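Local coordinates for protein GH62 hydrolase (Scytalidium thermophilum, PDB 4PVA) that probably removes alpha-L-arabinofuranosyl side groups from arabinoxylan, as a family 62 glycoside hydrolase of a thermophilic fungus, at residues P48-I53 with Y57-S62; Y69-F74 with W114-Q119. All coordinates share one frame; numbering follows the deposited sequence.

Contacts 1 and 2 lie side by side in the fold, their centres about 9 Å apart. Contact 2 is wholly buried; contact 1 is buried except at its turn end, where Leu-52, Ile-53 and Tyr-57 are partly exposed. Contact 1 is made within one antiparallel sheet and joins 48-53 to 57-62 by backbone hydrogen bonds. Contact 2 joins two sheets. Segment 69-74 belongs to the same sheet as contact 1, while 114-119 belongs to the next one. Here a methyl over an aromatic face and apolar packing make the contact, with no hydrogen bond between the segments. The two contacts are tied directly: 57-62 pairs with 69-74, with Val-72 N 2.8 Å from Ala-61 O, and Tyr-73 OH hydrogen-bonds to His-58 ND1.

Contact 1 of 2, residues P48-I53 with Y57-S62; sequences PTAVLI and YHVFAS
Four backbone hydrogen bonds join 48-53 to 57-62, two between Thr-49 and Phe-60 and two between Val-51 and His-58. The bond from His-58 N to Val-51 O is 2.9 Å long and almost straight at 177°. A CA-H...O contact brings Ala-50 CA within 3.1 Å of His-58 O.

On one face, Leu-52 lays CD1 over the centre of the Tyr-57 ring, 3.7 Å from the centroid, a CH-pi contact. CG of Leu-52 stands opposite its backbone N (chi1 169°), which sends the branch across the hairpin. Replacing Tyr-57 by an alanine is likely to leave Leu-52 CD1 without the ring face it rests on and to open a gap there. Ala-50 CB meets Val-59 CG2 at 3.9 Å. On the other face, Thr-49 CG2 packs on Phe-60 CB at 3.6 Å, while Thr-49 OG1 hydrogen-bonds to Glu-297 OE1.

One water links the two segments at the turn end: it donates to Ile-53 O, and its O lies 2.9 Å from His-58 NE2, in the imidazole plane. Tyr-73 holds ND1, so the ring is gripped at both nitrogens.

This is an antiparallel beta hairpin, forming the first two strands of a four-stranded sheet in a five-bladed beta-propeller.

Contact 2 of 2, residues Y69-F74 with W114-Q119; sequences YNMVYF and WYLVYQ
Met-71, present as selenomethionine, sets its methyl CE over the face of the Tyr-118 ring. CE lies 3.8 Å from the ring centroid and 8° off the normal, a CH-pi contact. Met-71 SE is set back toward Tyr-118 CB, at 4.0 Å, and meets the ring obliquely in a Met-aromatic contact. Met-71 CE meets Leu-116 CD2 tip to tip at 3.9 Å. This one methyl meets the two side chains of 114-119 that take part, Leu-116 and Tyr-118.

The chain of Met-71 bends at its last torsion (chi3 -59°), which brings CE onto the ring. Tyr-118 CG sits between its backbone N and carbonyl carbon (chi1 54°), and the side chains of Met-71 and Tyr-118 cross at about a right angle.

The two segments share no hydrogen bonds. They belong to adjacent blades of a five-bladed beta-propeller, the fold of this family, and the contact is face-to-face packing of the two sheets.

Further out, Tyr-118 OH hydrogen-bonds to Ser-126, which anchors the far end of the ring. Pro-103 packs against Met-71, and Leu-116 also touches Phe-60. Met-71 N donates to Asn-70 OD1 at 2.8 Å, from above the amide plane. Asn-70 ND2 hydrogen-bonds to Gly-96 O and Gly-98 O.

Contact 1 of 2, residues P48-I53 with Y57-S62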
ATOM      1  N   PRO A  48      -5.753   2.856  -0.429  1.00 11.88           N
ATOM      2  CA  PRO A  48      -5.255   4.169  -0.008  1.00 12.28           C
ATOM      3  C   PRO A  48      -3.793   4.159   0.413  1.00 12.01           C
ATOM      4  O   PRO A  48      -3.280   3.160   0.931  1.00 12.15           O
ATOM      5  CB  PRO A  48      -6.147   4.476   1.198  1.00 12.83           C
ATOM      6  CG  PRO A  48      -6.398   3.134   1.789  1.00 13.04           C
ATOM      7  CD  PRO A  48      -6.562   2.216   0.615  1.00 12.12           C
ATOM      8  N   THR A  49      -3.140   5.290   0.233  1.00 11.58           N
ATOM      9  CA  THR A  49      -1.853   5.597   0.870  1.00 11.63           C
ATOM     10  C   THR A  49      -2.049   6.950   1.545  1.00 11.94           C
ATOM     11  O   THR A  49      -2.789   7.791   1.016  1.00 13.11           O
ATOM     12  CB  THR A  49      -0.689   5.608  -0.153  1.00 11.77           C
ATOM     13  OG1 THR A  49       0.521   5.921   0.533  1.00 11.83           O
ATOM     14  CG2 THR A  49      -0.904   6.631  -1.259  1.00 12.45           C
ATOM     15  N   ALA A  50      -1.440   7.153   2.710  1.00 12.30           N
ATOM     16  CA  ALA A  50      -1.742   8.355   3.479  1.00 13.22           C
ATOM     17  C   ALA A  50      -0.611   8.741   4.401  1.00 13.43           C
ATOM     18  O   ALA A  50       0.073   7.884   4.984  1.00 13.82           O
ATOM     19  CB  ALA A  50      -2.991   8.136   4.312  1.00 13.96           C
ATOM     20  N   VAL A  51      -0.476  10.061   4.576  1.00 14.12           N
ATOM     21  CA  VAL A  51       0.405  10.656   5.553  1.00 14.62           C
ATOM     22  C   VAL A  51      -0.354  11.695   6.359  1.00 15.07           C
ATOM     23  O   VAL A  51      -1.362  12.215   5.889  1.00 16.18           O
ATOM     24  CB  VAL A  51       1.660  11.274   4.897  1.00 14.74           C
ATOM     25  CG1 VAL A  51       2.545  10.193   4.272  1.00 14.53           C
ATOM     26  CG2 VAL A  51       1.274  12.326   3.850  1.00 15.42           C
ATOM     27  N   LEU A  52       0.144  11.947   7.561  1.00 14.81           N
ATOM     28  CA  LEU A  52      -0.427  12.972   8.440  1.00 15.92           C
ATOM     29  C   LEU A  52       0.668  13.984   8.678  1.00 16.34           C
ATOM     30  O   LEU A  52       1.730  13.646   9.143  1.00 16.75           O
ATOM     31  CB  LEU A  52      -0.906  12.332   9.730  1.00 16.16           C
ATOM     32  CG  LEU A  52      -1.289  13.268  10.890  1.00 16.85           C
ATOM     33  CD1 LEU A  52      -2.437  14.178  10.503  1.00 17.05           C
ATOM     34  CD2 LEU A  52      -1.651  12.474  12.139  1.00 17.11           C
ATOM     35  N   ILE A  53       0.391  15.248   8.349  1.00 17.26           N
ATOM     36  CA  ILE A  53       1.381  16.342   8.430  1.00 18.75           C
ATOM     37  C   ILE A  53       0.670  17.524   9.079  1.00 20.39           C
ATOM     38  O   ILE A  53      -0.287  18.053   8.533  1.00 19.58           O
ATOM     39  CB  ILE A  53       1.900  16.767   7.048  1.00 18.51           C
ATOM     40  CG1 ILE A  53       2.441  15.577   6.229  1.00 17.93           C
ATOM     41  CG2 ILE A  53       2.981  17.831   7.189  1.00 19.13           C
ATOM     42  CD1 ILE A  53       2.603  15.919   4.755  1.00 18.44           C
ATOM     43  N   TYR A  57      -4.481  15.120   7.175  1.00 16.41           N
ATOM     44  CA  TYR A  57      -4.340  13.816   6.485  1.00 15.62           C
ATOM     45  C   TYR A  57      -4.399  14.019   4.984  1.00 15.78           C
ATOM     46  O   TYR A  57      -5.315  14.655   4.475  1.00 16.41           O
ATOM     47  CB  TYR A  57      -5.456  12.864   6.901  1.00 15.73           C
ATOM     48  CG  TYR A  57      -5.478  12.561   8.359  1.00 16.31           C
ATOM     49  CD1 TYR A  57      -4.728  11.524   8.890  1.00 16.54           C
ATOM     50  CD2 TYR A  57      -6.250  13.328   9.254  1.00 17.84           C
ATOM     51  CE1 TYR A  57      -4.759  11.259  10.257  1.00 17.94           C
ATOM     52  CE2 TYR A  57      -6.287  13.032  10.591  1.00 18.87           C
ATOM     53  CZ  TYR A  57      -5.532  12.049  11.075  1.00 18.74           C
ATOM     54  OH  TYR A  57      -5.624  11.807  12.442  1.00 23.01           O
ATOM     55  N   HIS A  58      -3.379  13.491   4.315  1.00 15.25           N
ATOM     56  CA  HIS A  58      -3.248  13.547   2.872  1.00 15.66           C
ATOM     57  C   HIS A  58      -3.378  12.125   2.337  1.00 14.93           C
ATOM     58  O   HIS A  58      -2.591  11.282   2.708  1.00 15.42           O
ATOM     59  CB  HIS A  58      -1.882  14.084   2.496  1.00 16.06           C
ATOM     60  CG  HIS A  58      -1.644  15.491   2.943  1.00 17.06           C
ATOM     61  ND1 HIS A  58      -1.959  16.574   2.162  1.00 18.43           N
ATOM     62  CD2 HIS A  58      -1.128  15.984   4.095  1.00 17.32           C
ATOM     63  CE1 HIS A  58      -1.646  17.680   2.808  1.00 18.96           C
ATOM     64  NE2 HIS A  58      -1.138  17.358   3.978  1.00 19.03           N
ATOM     65  N   VAL A  59      -4.390  11.893   1.513  1.00 14.78           N
ATOM     66  CA  VAL A  59      -4.704  10.562   1.019  1.00 14.17           C
ATOM     67  C   VAL A  59      -4.681  10.512  -0.500  1.00 13.74           C
ATOM     68  O   VAL A  59      -5.184  11.403  -1.173  1.00 14.11           O
ATOM     69  CB  VAL A  59      -6.078  10.083   1.529  1.00 14.85           C
ATOM     70  CG1 VAL A  59      -6.377   8.660   1.051  1.00 14.61           C
ATOM     71  CG2 VAL A  59      -6.128  10.150   3.048  1.00 14.93           C
ATOM     72  N   PHE A  60      -4.064   9.454  -1.036  1.00 13.11           N
ATOM     73  CA  PHE A  60      -4.183   9.106  -2.449  1.00 13.11           C
ATOM     74  C   PHE A  60      -4.864   7.762  -2.501  1.00 12.68           C
ATOM     75  O   PHE A  60      -4.565   6.874  -1.691  1.00 13.04           O
ATOM     76  CB  PHE A  60      -2.818   9.041  -3.143  1.00 13.15           C
ATOM     77  CG  PHE A  60      -2.033  10.344  -3.083  1.00 13.58           C
ATOM     78  CD1 PHE A  60      -1.406  10.732  -1.900  1.00 14.39           C
ATOM     79  CD2 PHE A  60      -1.948  11.173  -4.179  1.00 14.22           C
ATOM     80  CE1 PHE A  60      -0.713  11.925  -1.818  1.00 15.37           C
ATOM     81  CE2 PHE A  60      -1.223  12.351  -4.108  1.00 14.79           C
ATOM     82  CZ  PHE A  60      -0.615  12.708  -2.925  1.00 15.31           C
ATOM     83  N   ALA A  61      -5.798   7.585  -3.412  1.00 12.82           N
ATOM     84  CA  ALA A  61      -6.559   6.363  -3.577  1.00 12.60           C
ATOM     85  C   ALA A  61      -6.868   6.131  -5.043  1.00 12.84           C
ATOM     86  O   ALA A  61      -6.720   7.053  -5.866  1.00 13.92           O
ATOM     87  CB  ALA A  61      -7.857   6.418  -2.766  1.00 12.87           C
ATOM     88  N   SER A  62      -7.302   4.929  -5.393  1.00 13.13           N
ATOM     89  CA  SER A  62      -7.722   4.651  -6.747  1.00 13.83           C
ATOM     90  C   SER A  62      -9.201   4.693  -6.864  1.00 13.64           C
ATOM     91  O   SER A  62      -9.944   4.335  -5.961  1.00 13.34           O
ATOM     92  CB  SER A  62      -7.242   3.319  -7.228  1.00 14.33           C
ATOM     93  OG  SER A  62      -5.801   3.306  -7.202  1.00 15.15           O
TER
HETATM   94  O   HOH W   1      -0.325  19.372   5.926  1.00 21.71           O

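Contact 2 of 2, residues Y69-F74 with W114-Q119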
ATOM      1  N   TYR A  69      -9.412   2.294 -14.185  1.00 15.74           N
ATOM      2  CA  TYR A  69      -8.783   2.769 -12.951  1.00 15.12           C
ATOM      3  C   TYR A  69      -8.050   4.048 -13.168  1.00 14.83           C
ATOM      4  O   TYR A  69      -7.296   4.198 -14.135  1.00 15.44           O
ATOM      5  CB  TYR A  69      -7.759   1.773 -12.403  1.00 15.18           C
ATOM      6  CG  TYR A  69      -8.369   0.639 -11.670  1.00 15.38           C
ATOM      7  CD1 TYR A  69      -9.026  -0.377 -12.330  1.00 16.50           C
ATOM      8  CD2 TYR A  69      -8.277   0.559 -10.283  1.00 15.51           C
ATOM      9  CE1 TYR A  69      -9.632  -1.411 -11.624  1.00 16.99           C
ATOM     10  CE2 TYR A  69      -8.846  -0.469  -9.580  1.00 16.04           C
ATOM     11  CZ  TYR A  69      -9.510  -1.457 -10.247  1.00 16.49           C
ATOM     12  OH  TYR A  69     -10.093  -2.483  -9.535  1.00 17.36           O
ATOM     13  N   ASN A  70      -8.195   4.967 -12.242  1.00 14.68           N
ATOM     14  CA  ASN A  70      -7.327   6.124 -12.154  1.00 15.32           C
ATOM     15  C   ASN A  70      -7.232   6.512 -10.659  1.00 14.61           C
ATOM     16  O   ASN A  70      -7.517   5.644  -9.815  1.00 14.84           O
ATOM     17  CB  ASN A  70      -7.803   7.222 -13.093  1.00 16.48           C
ATOM     18  CG  ASN A  70      -6.700   8.194 -13.462  1.00 17.02           C
ATOM     19  OD1 ASN A  70      -6.423   9.119 -12.703  1.00 19.41           O
ATOM     20  ND2 ASN A  70      -6.186   8.090 -14.672  1.00 17.55           N
HETATM   21  N   MSE A  71      -6.754   7.695 -10.303  1.00 14.53           N
HETATM   22  CA  MSE A  71      -6.438   8.005  -8.903  1.00 14.47           C
HETATM   23  C   MSE A  71      -6.935   9.373  -8.506  1.00 14.92           C
HETATM   24  O   MSE A  71      -7.134  10.269  -9.363  1.00 16.09           O
HETATM   25  CB  MSE A  71      -4.920   7.850  -8.629  1.00 14.64           C
HETATM   26  CG  MSE A  71      -4.429   6.438  -8.978  1.00 14.96           C
HETATM   27 SE   MSE A  71      -2.551   6.166  -8.598  0.70 15.42          SE
HETATM   28  CE  MSE A  71      -1.843   7.585  -9.759  1.00 15.10           C
ATOM     29  N   VAL A  72      -7.104   9.518  -7.210  1.00 15.36           N
ATOM     30  CA  VAL A  72      -7.568  10.764  -6.600  1.00 15.96           C
ATOM     31  C   VAL A  72      -6.673  11.144  -5.450  1.00 15.56           C
ATOM     32  O   VAL A  72      -6.091  10.263  -4.796  1.00 15.31           O
ATOM     33  CB  VAL A  72      -9.010  10.694  -6.051  1.00 17.14           C
ATOM     34  CG1 VAL A  72     -10.008  10.673  -7.181  1.00 18.42           C
ATOM     35  CG2 VAL A  72      -9.237   9.547  -5.065  1.00 16.66           C
ATOM     36  N   TYR A  73      -6.573  12.437  -5.192  1.00 15.31           N
ATOM     37  CA  TYR A  73      -5.987  12.977  -3.997  1.00 15.98           C
ATOM     38  C   TYR A  73      -7.069  13.735  -3.212  1.00 15.94           C
ATOM     39  O   TYR A  73      -7.870  14.463  -3.812  1.00 16.68           O
ATOM     40  CB  TYR A  73      -4.836  13.923  -4.349  1.00 16.34           C
ATOM     41  CG  TYR A  73      -4.419  14.809  -3.210  1.00 16.55           C
ATOM     42  CD1 TYR A  73      -3.611  14.330  -2.191  1.00 16.17           C
ATOM     43  CD2 TYR A  73      -4.875  16.119  -3.134  1.00 17.78           C
ATOM     44  CE1 TYR A  73      -3.237  15.127  -1.130  1.00 17.34           C
ATOM     45  CE2 TYR A  73      -4.527  16.932  -2.069  1.00 17.95           C
ATOM     46  CZ  TYR A  73      -3.712  16.451  -1.070  1.00 17.75           C
ATOM     47  OH  TYR A  73      -3.384  17.289  -0.014  1.00 18.46           O
ATOM     48  N   PHE A  74      -7.029  13.638  -1.896  1.00 15.12           N
ATOM     49  CA  PHE A  74      -7.847  14.479  -1.049  1.00 15.62           C
ATOM     50  C   PHE A  74      -7.189  14.631   0.321  1.00 15.42           C
ATOM     51  O   PHE A  74      -6.334  13.838   0.708  1.00 15.55           O
ATOM     52  CB  PHE A  74      -9.276  13.942  -0.949  1.00 15.63           C
ATOM     53  CG  PHE A  74      -9.398  12.536  -0.433  1.00 16.12           C
ATOM     54  CD1 PHE A  74      -9.157  11.439  -1.259  1.00 16.23           C
ATOM     55  CD2 PHE A  74      -9.780  12.298   0.872  1.00 16.67           C
ATOM     56  CE1 PHE A  74      -9.310  10.153  -0.775  1.00 16.81           C
ATOM     57  CE2 PHE A  74      -9.914  10.998   1.357  1.00 16.65           C
ATOM     58  CZ  PHE A  74      -9.679   9.930   0.524  1.00 17.09           C
ATOM     59  N   TRP A 114       8.203  14.720  -3.155  1.00 16.13           N
ATOM     60  CA  TRP A 114       7.279  13.600  -2.901  1.00 15.36           C
ATOM     61  C   TRP A 114       7.329  12.700  -4.127  1.00 15.40           C
ATOM     62  O   TRP A 114       7.323  13.183  -5.274  1.00 16.58           O
ATOM     63  CB  TRP A 114       5.863  14.090  -2.662  1.00 15.91           C
ATOM     64  CG  TRP A 114       5.730  14.872  -1.396  1.00 16.02           C
ATOM     65  CD1 TRP A 114       5.887  16.215  -1.220  1.00 16.99           C
ATOM     66  CD2 TRP A 114       5.473  14.333  -0.093  1.00 16.26           C
ATOM     67  NE1 TRP A 114       5.724  16.541   0.102  1.00 17.12           N
ATOM     68  CE2 TRP A 114       5.468  15.401   0.820  1.00 16.57           C
ATOM     69  CE3 TRP A 114       5.216  13.044   0.379  1.00 15.91           C
ATOM     70  CZ2 TRP A 114       5.219  15.215   2.183  1.00 16.91           C
ATOM     71  CZ3 TRP A 114       4.979  12.862   1.726  1.00 15.92           C
ATOM     72  CH2 TRP A 114       5.001  13.935   2.613  1.00 16.37           C
ATOM     73  N   TYR A 115       7.379  11.384  -3.885  1.00 14.03           N
ATOM     74  CA  TYR A 115       7.168  10.358  -4.916  1.00 14.08           C
ATOM     75  C   TYR A 115       5.846   9.672  -4.669  1.00 13.62           C
ATOM     76  O   TYR A 115       5.499   9.339  -3.526  1.00 13.87           O
ATOM     77  CB  TYR A 115       8.288   9.326  -4.919  1.00 13.91           C
ATOM     78  CG  TYR A 115       9.538   9.819  -5.598  1.00 14.71           C
ATOM     79  CD1 TYR A 115      10.307  10.828  -5.024  1.00 15.50           C
ATOM     80  CD2 TYR A 115       9.987   9.275  -6.820  1.00 14.81           C
ATOM     81  CE1 TYR A 115      11.454  11.328  -5.658  1.00 15.84           C
ATOM     82  CE2 TYR A 115      11.124   9.774  -7.447  1.00 15.91           C
ATOM     83  CZ  TYR A 115      11.859  10.775  -6.848  1.00 15.74           C
ATOM     84  OH  TYR A 115      13.012  11.271  -7.487  1.00 17.00           O
ATOM     85  N   LEU A 116       5.103   9.461  -5.747  1.00 13.13           N
ATOM     86  CA  LEU A 116       3.913   8.624  -5.782  1.00 13.13           C
ATOM     87  C   LEU A 116       4.280   7.427  -6.633  1.00 12.33           C
ATOM     88  O   LEU A 116       4.586   7.580  -7.823  1.00 13.06           O
ATOM     89  CB  LEU A 116       2.709   9.382  -6.357  1.00 13.65           C
ATOM     90  CG  LEU A 116       1.364   8.746  -6.120  1.00 14.39           C
ATOM     91  CD1 LEU A 116       1.003   8.861  -4.650  1.00 14.03           C
ATOM     92  CD2 LEU A 116       0.299   9.363  -6.997  1.00 15.55           C
ATOM     93  N   VAL A 117       4.383   6.253  -6.028  1.00 11.85           N
ATOM     94  CA  VAL A 117       4.734   5.022  -6.696  1.00 11.79           C
ATOM     95  C   VAL A 117       3.445   4.253  -6.948  1.00 11.61           C
ATOM     96  O   VAL A 117       2.616   4.120  -6.028  1.00 12.43           O
ATOM     97  CB  VAL A 117       5.727   4.215  -5.828  1.00 11.86           C
ATOM     98  CG1 VAL A 117       5.920   2.798  -6.312  1.00 12.03           C
ATOM     99  CG2 VAL A 117       7.047   4.953  -5.752  1.00 12.01           C
ATOM    100  N   TYR A 118       3.232   3.740  -8.140  1.00 11.60           N
ATOM    101  CA  TYR A 118       1.981   3.104  -8.502  1.00 11.82           C
ATOM    102  C   TYR A 118       2.213   2.221  -9.716  1.00 11.82           C
ATOM    103  O   TYR A 118       3.352   2.103 -10.218  1.00 12.06           O
ATOM    104  CB  TYR A 118       0.882   4.158  -8.748  1.00 12.35           C
ATOM    105  CG  TYR A 118       1.228   5.225  -9.757  1.00 13.03           C
ATOM    106  CD1 TYR A 118       1.895   6.368  -9.370  1.00 13.04           C
ATOM    107  CD2 TYR A 118       0.904   5.080 -11.110  1.00 13.66           C
ATOM    108  CE1 TYR A 118       2.223   7.369 -10.271  1.00 14.00           C
ATOM    109  CE2 TYR A 118       1.269   6.045 -12.039  1.00 14.06           C
ATOM    110  CZ  TYR A 118       1.922   7.186 -11.602  1.00 14.43           C
ATOM    111  OH  TYR A 118       2.268   8.167 -12.553  1.00 16.98           O
ATOM    112  N   GLN A 119       1.161   1.626 -10.244  1.00 11.79           N
ATOM    113  CA  GLN A 119       1.238   0.796 -11.412  1.00 12.04           C
ATOM    114  C   GLN A 119       0.511   1.422 -12.579  1.00 12.30           C
ATOM    115  O   GLN A 119      -0.559   2.028 -12.408  1.00 12.70           O
ATOM    116  CB  GLN A 119       0.690  -0.576 -11.145  1.00 12.20           C
ATOM    117  CG  GLN A 119      -0.823  -0.629 -10.981  1.00 12.63           C
ATOM    118  CD  GLN A 119      -1.268  -1.767 -10.108  1.00 12.52           C
ATOM    119  OE1 GLN A 119      -0.672  -1.993  -9.050  1.00 12.41           O
ATOM    120  NE2 GLN A 119      -2.344  -2.426 -10.456  1.00 13.26           N
TER